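Local coordinates for protein ribokinase RBSK (Mycobacterium tuberculosis, PDB 3GO6) that probably catalyses the magnesium- and ATP-dependent phosphorylation of D-ribose at O-5, giving D-ribose 5-phosphate, at residues Val171-Ala176 with Ala193-Ala198; Ala256-Asn261 with Leu269-Arg274. All blocks are in the same frame, centred on the assembly; numbering follows the deposited sequence.

Contact 1 pairs two neighbouring parallel strands, 171-175 and 195-199, in the middle of the large mixed sheet of a PfkB-family kinase; contact 2 joins segment 256-261 to helix 265-282. They follow one another along the sequence, contact 1 closing before contact 2 opens, and their centres lie about 13 Å apart. The two touch directly: the indole of Trp258 packs on Val195, with Val195 CG2 3.5 Å from Trp258 CE2, and Pro259 O and Asn261 lie against Val171. Trp258 thus bridges the two contacts, meeting Met173 and Val195 of the sheet as well as Ala271 and Leu272 of helix 265-282.

Contact 1 of 2, residues Val171-Ala176 with Ala193-Ala198; sequences VVMVNA and ADVVIA
Strands 171-175 and 195-199 are the two strands of a right-handed beta-alpha-beta crossover, connected through helix 183-192 and adjacent in the parallel part of the central sheet of this PfkB-family kinase. The axes of 171-175 and 195-198 approach to 4.7 Å at an angle of 15°, and Met173, Val174 and Asn175 pair with Val195, Val196 and Ile197. The backbone ladder runs from Val172 O to Val195 N, then Val174 N to Val195 O, Val174 O to Ile197 N and Ala176 N to Ile197 O. At its start Asp194 grips Val172 twice: the Val172 carbonyl also accepts from Asp194 N, and the Val172 N-H points almost straight at Asp194 OD2 (N to OD2 2.8 Å, 176° at the hydrogen), meeting the carboxylate on its anti side. The Asp194 side chain thus takes a backbone donor just before strand 195-199 begins.

On one face Met173 and Val195 lie side by side, pointing the same way, with Met173 CG 3.9 Å from Val195 CB. The thioether bends at its last torsion (chi3 -74°), which brings Met173 CE to 4.0 Å from Val195 CG1, while Met173 SD meets Ile197 CD1 at 3.8 Å. On the face of Val174 and Val196, Val196 CG1 touches Ala176 CB at 3.8 Å, and Val174 CG2 rests 4.2 Å from Ala193 CB.

Strand 146-149 bonds to the other edge of 171-175, and strand 212-216 flanks 195-199. Helix 246-257 packs on Met173 and Ile197 through Leu254, with Ala255 and Ala251 beside them; elsewhere Val172 meets Ala162 and Gln166 of helix 155-167, and Trp206 lies on Val196 and Ala176.

Contact 2 of 2, residues Ala256-Asn261 with Leu269-Arg274; sequences ANWPRN and LRALRR
Asn257 lays its CB against the methyl of Ala271, CB to CB 3.8 Å, where segment 256-261 meets helix 265-282. Beyond this contact the Asn257 side chain crosses those of Arg270 and Arg274 at about a right angle. Arg270 NH1 donates to Asn257 OD1 at 2.9 Å, tilted from the carbonyl plane, with the amide and guanidinium planes 50° apart. The Arg274 chain bends at chi3 (69°), which places NE for a weak bond to the same oxygen, Asn257 OD1 (3.1 Å, 120° at the hydrogen). Arg274 CD sits over the centre of the Arg270 guanidinium, 3.3 Å above the plane. Three waters bridge the two segments: one links Asn257 O to Arg270 NH1, another joins Asn257 ND2 to Arg274 NH2, and the third runs from Asn257 OD1 to Arg270 NH2.

Trp258 takes the apolar side. Its CE3 is 3.8 Å from Ala271 CB, and Leu272 CG approaches the ring edge, 4.4 Å from Trp258 CZ3. Pro259 CD lies over one indole face, offset toward the rim, while the ring of His212 packs edge-to-face with Trp258.

Asn257 ND2 also donates to Val253 O, and Arg274 NH1 forms a salt bridge with Asp299. The neutral amide oxygen Asn257 OD1 takes donors from Arg270, weakly from Arg274, and from a water; Asp299 would probably offset the charge of Arg274.

Contact 1 of 2, residues Val171-Ala176 with Ala193-Ala198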
loop_
_atom_site.group_PDB
_atom_site.type_symbol
_atom_site.label_atom_id
_atom_site.label_comp_id
_atom_site.label_asym_id
_atom_site.label_seq_id
_atom_site.Cartn_x
_atom_site.Cartn_y
_atom_site.Cartn_z
ATOM N N VAL A 171 -2.698 -18.140 -31.500
ATOM C CA VAL A 171 -2.931 -18.870 -30.259
ATOM C C VAL A 171 -3.664 -17.997 -29.216
ATOM O O VAL A 171 -3.237 -16.882 -28.922
ATOM C CB VAL A 171 -1.604 -19.378 -29.658
ATOM C CG1 VAL A 171 -1.845 -20.073 -28.299
ATOM C CG2 VAL A 171 -0.898 -20.306 -30.639
ATOM N N VAL A 172 -4.760 -18.510 -28.660
ATOM C CA VAL A 172 -5.431 -17.845 -27.548
ATOM C C VAL A 172 -4.901 -18.428 -26.230
ATOM O O VAL A 172 -5.160 -19.581 -25.895
ATOM C CB VAL A 172 -6.972 -17.940 -27.621
ATOM C CG1 VAL A 172 -7.593 -17.305 -26.395
ATOM C CG2 VAL A 172 -7.497 -17.261 -28.900
ATOM N N MET A 173 -4.162 -17.607 -25.489
ATOM C CA MET A 173 -3.544 -18.027 -24.236
ATOM C C MET A 173 -4.045 -17.139 -23.100
ATOM O O MET A 173 -3.886 -15.905 -23.143
ATOM C CB MET A 173 -2.014 -17.964 -24.384
ATOM C CG MET A 173 -1.211 -18.484 -23.162
ATOM S SD MET A 173 0.587 -18.425 -23.403
ATOM C CE MET A 173 0.826 -19.785 -24.548
ATOM N N VAL A 174 -4.670 -17.753 -22.099
ATOM C CA VAL A 174 -5.299 -17.025 -21.011
ATOM C C VAL A 174 -4.645 -17.401 -19.697
ATOM O O VAL A 174 -4.544 -18.584 -19.346
ATOM C CB VAL A 174 -6.840 -17.295 -20.939
ATOM C CG1 VAL A 174 -7.499 -16.536 -19.767
ATOM C CG2 VAL A 174 -7.504 -16.929 -22.265
ATOM N N ASN A 175 -4.159 -16.389 -18.985
ATOM C CA ASN A 175 -3.785 -16.587 -17.589
ATOM C C ASN A 175 -5.042 -16.374 -16.780
ATOM O O ASN A 175 -5.512 -15.235 -16.638
ATOM C CB ASN A 175 -2.666 -15.614 -17.193
ATOM C CG ASN A 175 -2.258 -15.752 -15.750
ATOM O OD1 ASN A 175 -2.377 -16.838 -15.139
ATOM N ND2 ASN A 175 -1.782 -14.663 -15.184
ATOM N N ALA A 176 -5.617 -17.470 -16.272
ATOM C CA ALA A 176 -6.910 -17.415 -15.573
ATOM C C ALA A 176 -6.771 -16.875 -14.148
ATOM O O ALA A 176 -7.045 -17.578 -13.177
ATOM C CB ALA A 176 -7.574 -18.823 -15.558
ATOM N N ALA A 193 -10.496 -20.873 -25.572
ATOM C CA ALA A 193 -9.061 -20.776 -25.212
ATOM C C ALA A 193 -8.278 -21.995 -25.696
ATOM O O ALA A 193 -8.713 -23.126 -25.488
ATOM C CB ALA A 193 -8.885 -20.608 -23.682
ATOM N N ASP A 194 -7.128 -21.756 -26.318
ATOM C CA ASP A 194 -6.198 -22.799 -26.709
ATOM C C ASP A 194 -5.392 -23.287 -25.494
ATOM O O ASP A 194 -5.219 -24.498 -25.294
ATOM C CB ASP A 194 -5.246 -22.303 -27.814
ATOM C CG ASP A 194 -5.971 -21.991 -29.136
ATOM O OD1 ASP A 194 -6.817 -22.812 -29.561
ATOM O OD2 ASP A 194 -5.706 -20.914 -29.747
ATOM N N VAL A 195 -4.890 -22.333 -24.704
ATOM C CA VAL A 195 -3.995 -22.603 -23.570
ATOM C C VAL A 195 -4.513 -21.789 -22.405
ATOM O O VAL A 195 -4.853 -20.613 -22.585
ATOM C CB VAL A 195 -2.526 -22.126 -23.866
ATOM C CG1 VAL A 195 -1.551 -22.494 -22.723
ATOM C CG2 VAL A 195 -2.030 -22.676 -25.177
ATOM N N VAL A 196 -4.596 -22.414 -21.228
ATOM C CA VAL A 196 -4.923 -21.713 -20.003
ATOM C C VAL A 196 -3.816 -21.987 -19.006
ATOM O O VAL A 196 -3.402 -23.145 -18.830
ATOM C CB VAL A 196 -6.295 -22.109 -19.409
ATOM C CG1 VAL A 196 -6.531 -21.382 -18.095
ATOM C CG2 VAL A 196 -7.401 -21.743 -20.383
ATOM N N ILE A 197 -3.327 -20.909 -18.383
ATOM C CA ILE A 197 -2.276 -20.980 -17.361
ATOM C C ILE A 197 -2.921 -20.562 -16.082
ATOM O O ILE A 197 -3.562 -19.505 -16.013
ATOM C CB ILE A 197 -1.101 -20.017 -17.678
ATOM C CG1 ILE A 197 -0.534 -20.311 -19.073
ATOM C CG2 ILE A 197 0.001 -20.078 -16.580
ATOM C CD1 ILE A 197 0.293 -19.138 -19.671
ATOM N N ALA A 198 -2.764 -21.385 -15.050
ATOM C CA ALA A 198 -3.391 -21.094 -13.771
ATOM C C ALA A 198 -2.714 -21.872 -12.670
ATOM O O ALA A 198 -2.178 -22.938 -12.928
ATOM C CB ALA A 198 -4.871 -21.439 -13.817
#

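Contact 2 of 2, residues Ala256-Asn261 with Leu269-Arg274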
loop_
_atom_site.group_PDB
_atom_site.type_symbol
_atom_site.label_atom_id
_atom_site.label_comp_id
_atom_site.label_asym_id
_atom_site.label_seq_id
_atom_site.Cartn_x
_atom_site.Cartn_y
_atom_site.Cartn_z
ATOM N N ALA A 256 6.071 -16.547 -25.352
ATOM C CA ALA A 256 7.210 -16.261 -26.228
ATOM C C ALA A 256 7.775 -17.511 -26.915
ATOM O O ALA A 256 8.557 -17.387 -27.877
ATOM C CB ALA A 256 8.307 -15.580 -25.434
ATOM N N ASN A 257 7.387 -18.694 -26.424
ATOM C CA ASN A 257 7.900 -19.993 -26.920
ATOM C C ASN A 257 6.872 -20.973 -27.469
ATOM O O ASN A 257 7.244 -22.031 -27.999
ATOM C CB ASN A 257 8.716 -20.675 -25.811
ATOM C CG ASN A 257 10.021 -19.969 -25.546
ATOM O OD1 ASN A 257 11.001 -20.195 -26.248
ATOM N ND2 ASN A 257 10.038 -19.082 -24.557
ATOM N N TRP A 258 5.589 -20.651 -27.338
ATOM C CA TRP A 258 4.527 -21.520 -27.800
ATOM C C TRP A 258 4.430 -21.540 -29.340
ATOM O O TRP A 258 4.431 -20.479 -29.966
ATOM C CB TRP A 258 3.190 -21.072 -27.230
ATOM C CG TRP A 258 2.166 -22.175 -27.166
ATOM C CD1 TRP A 258 1.159 -22.418 -28.058
ATOM C CD2 TRP A 258 2.043 -23.170 -26.136
ATOM N NE1 TRP A 258 0.418 -23.512 -27.650
ATOM C CE2 TRP A 258 0.946 -23.993 -26.478
ATOM C CE3 TRP A 258 2.767 -23.456 -24.969
ATOM C CZ2 TRP A 258 0.531 -25.055 -25.677
ATOM C CZ3 TRP A 258 2.361 -24.515 -24.178
ATOM C CH2 TRP A 258 1.262 -25.316 -24.542
ATOM N N PRO A 259 4.328 -22.745 -29.951
ATOM C CA PRO A 259 4.264 -22.823 -31.431
ATOM C C PRO A 259 2.924 -22.329 -32.007
ATOM O O PRO A 259 1.946 -22.265 -31.286
ATOM C CB PRO A 259 4.383 -24.328 -31.692
ATOM C CG PRO A 259 3.766 -24.952 -30.471
ATOM C CD PRO A 259 4.262 -24.084 -29.332
ATOM N N ARG A 260 2.879 -22.023 -33.304
ATOM C CA ARG A 260 1.611 -21.725 -34.011
ATOM C C ARG A 260 0.704 -22.962 -34.086
ATOM O O ARG A 260 1.206 -24.093 -34.129
ATOM C CB ARG A 260 1.891 -21.169 -35.408
ATOM C CG ARG A 260 2.886 -19.972 -35.406
ATOM C CD ARG A 260 2.992 -19.289 -36.774
ATOM N NE ARG A 260 4.252 -18.550 -36.924
ATOM C CZ ARG A 260 4.466 -17.583 -37.820
ATOM N NH1 ARG A 260 3.499 -17.205 -38.659
ATOM N NH2 ARG A 260 5.652 -16.980 -37.872
ATOM N N ASN A 261 -0.617 -22.749 -34.063
ATOM C CA ASN A 261 -1.595 -23.851 -34.088
ATOM C C ASN A 261 -1.425 -24.712 -35.369
ATOM O O ASN A 261 -1.013 -24.181 -36.404
ATOM C CB ASN A 261 -3.030 -23.307 -34.017
ATOM C CG ASN A 261 -3.382 -22.654 -32.663
ATOM O OD1 ASN A 261 -2.953 -23.102 -31.585
ATOM N ND2 ASN A 261 -4.225 -21.609 -32.724
ATOM N N LEU A 269 6.289 -28.979 -25.275
ATOM C CA LEU A 269 7.132 -29.387 -24.151
ATOM C C LEU A 269 8.337 -28.448 -23.960
ATOM O O LEU A 269 8.695 -28.125 -22.836
ATOM C CB LEU A 269 7.582 -30.856 -24.290
ATOM C CG LEU A 269 8.492 -31.419 -23.190
ATOM C CD1 LEU A 269 7.780 -31.433 -21.836
ATOM C CD2 LEU A 269 8.993 -32.824 -23.570
ATOM N N ARG A 270 8.956 -28.017 -25.057
ATOM C CA ARG A 270 10.086 -27.089 -24.974
ATOM C C ARG A 270 9.641 -25.733 -24.371
ATOM O O ARG A 270 10.349 -25.155 -23.554
ATOM C CB ARG A 270 10.706 -26.883 -26.351
ATOM C CG ARG A 270 11.892 -25.937 -26.371
ATOM C CD ARG A 270 12.175 -25.423 -27.791
ATOM N NE ARG A 270 13.120 -24.300 -27.772
ATOM C CZ ARG A 270 12.772 -23.008 -27.764
ATOM N NH1 ARG A 270 11.495 -22.644 -27.780
ATOM N NH2 ARG A 270 13.710 -22.072 -27.724
ATOM N N ALA A 271 8.463 -25.253 -24.768
ATOM C CA ALA A 271 7.915 -24.004 -24.210
ATOM C C ALA A 271 7.707 -24.157 -22.706
ATOM O O ALA A 271 8.065 -23.272 -21.920
ATOM C CB ALA A 271 6.590 -23.651 -24.913
ATOM N N LEU A 272 7.116 -25.279 -22.303
ATOM C CA LEU A 272 6.880 -25.575 -20.872
ATOM C C LEU A 272 8.165 -25.637 -20.046
ATOM O O LEU A 272 8.226 -25.066 -18.947
ATOM C CB LEU A 272 6.044 -26.857 -20.702
ATOM C CG LEU A 272 4.587 -26.823 -21.212
ATOM C CD1 LEU A 272 4.066 -28.233 -21.490
ATOM C CD2 LEU A 272 3.653 -26.111 -20.213
ATOM N N ARG A 273 9.192 -26.307 -20.582
ATOM C CA ARG A 273 10.501 -26.377 -19.912
ATOM C C ARG A 273 11.113 -24.992 -19.714
ATOM O O ARG A 273 11.630 -24.688 -18.643
ATOM C CB ARG A 273 11.479 -27.285 -20.674
ATOM C CG ARG A 273 11.174 -28.764 -20.437
ATOM C CD ARG A 273 11.923 -29.692 -21.382
ATOM N NE ARG A 273 11.586 -31.080 -21.067
ATOM C CZ ARG A 273 11.899 -32.145 -21.808
ATOM N NH1 ARG A 273 12.559 -32.005 -22.954
ATOM N NH2 ARG A 273 11.542 -33.365 -21.397
ATOM N N ARG A 274 11.066 -24.171 -20.756
ATOM C CA ARG A 274 11.642 -22.831 -20.698
ATOM C C ARG A 274 10.869 -21.952 -19.713
ATOM O O ARG A 274 11.467 -21.218 -18.939
ATOM C CB ARG A 274 11.673 -22.214 -22.096
ATOM C CG ARG A 274 12.718 -22.909 -23.004
ATOM C CD ARG A 274 12.788 -22.336 -24.410
ATOM N NE ARG A 274 13.352 -20.992 -24.393
ATOM C CZ ARG A 274 14.650 -20.708 -24.286
ATOM N NH1 ARG A 274 15.551 -21.690 -24.191
ATOM N NH2 ARG A 274 15.050 -19.435 -24.259
HETATM O O HOH W 1 8.798 -24.166 -28.171
HETATM O O HOH W 2 12.804 -17.858 -24.878
HETATM O O HOH W 3 13.495 -19.004 -27.958
#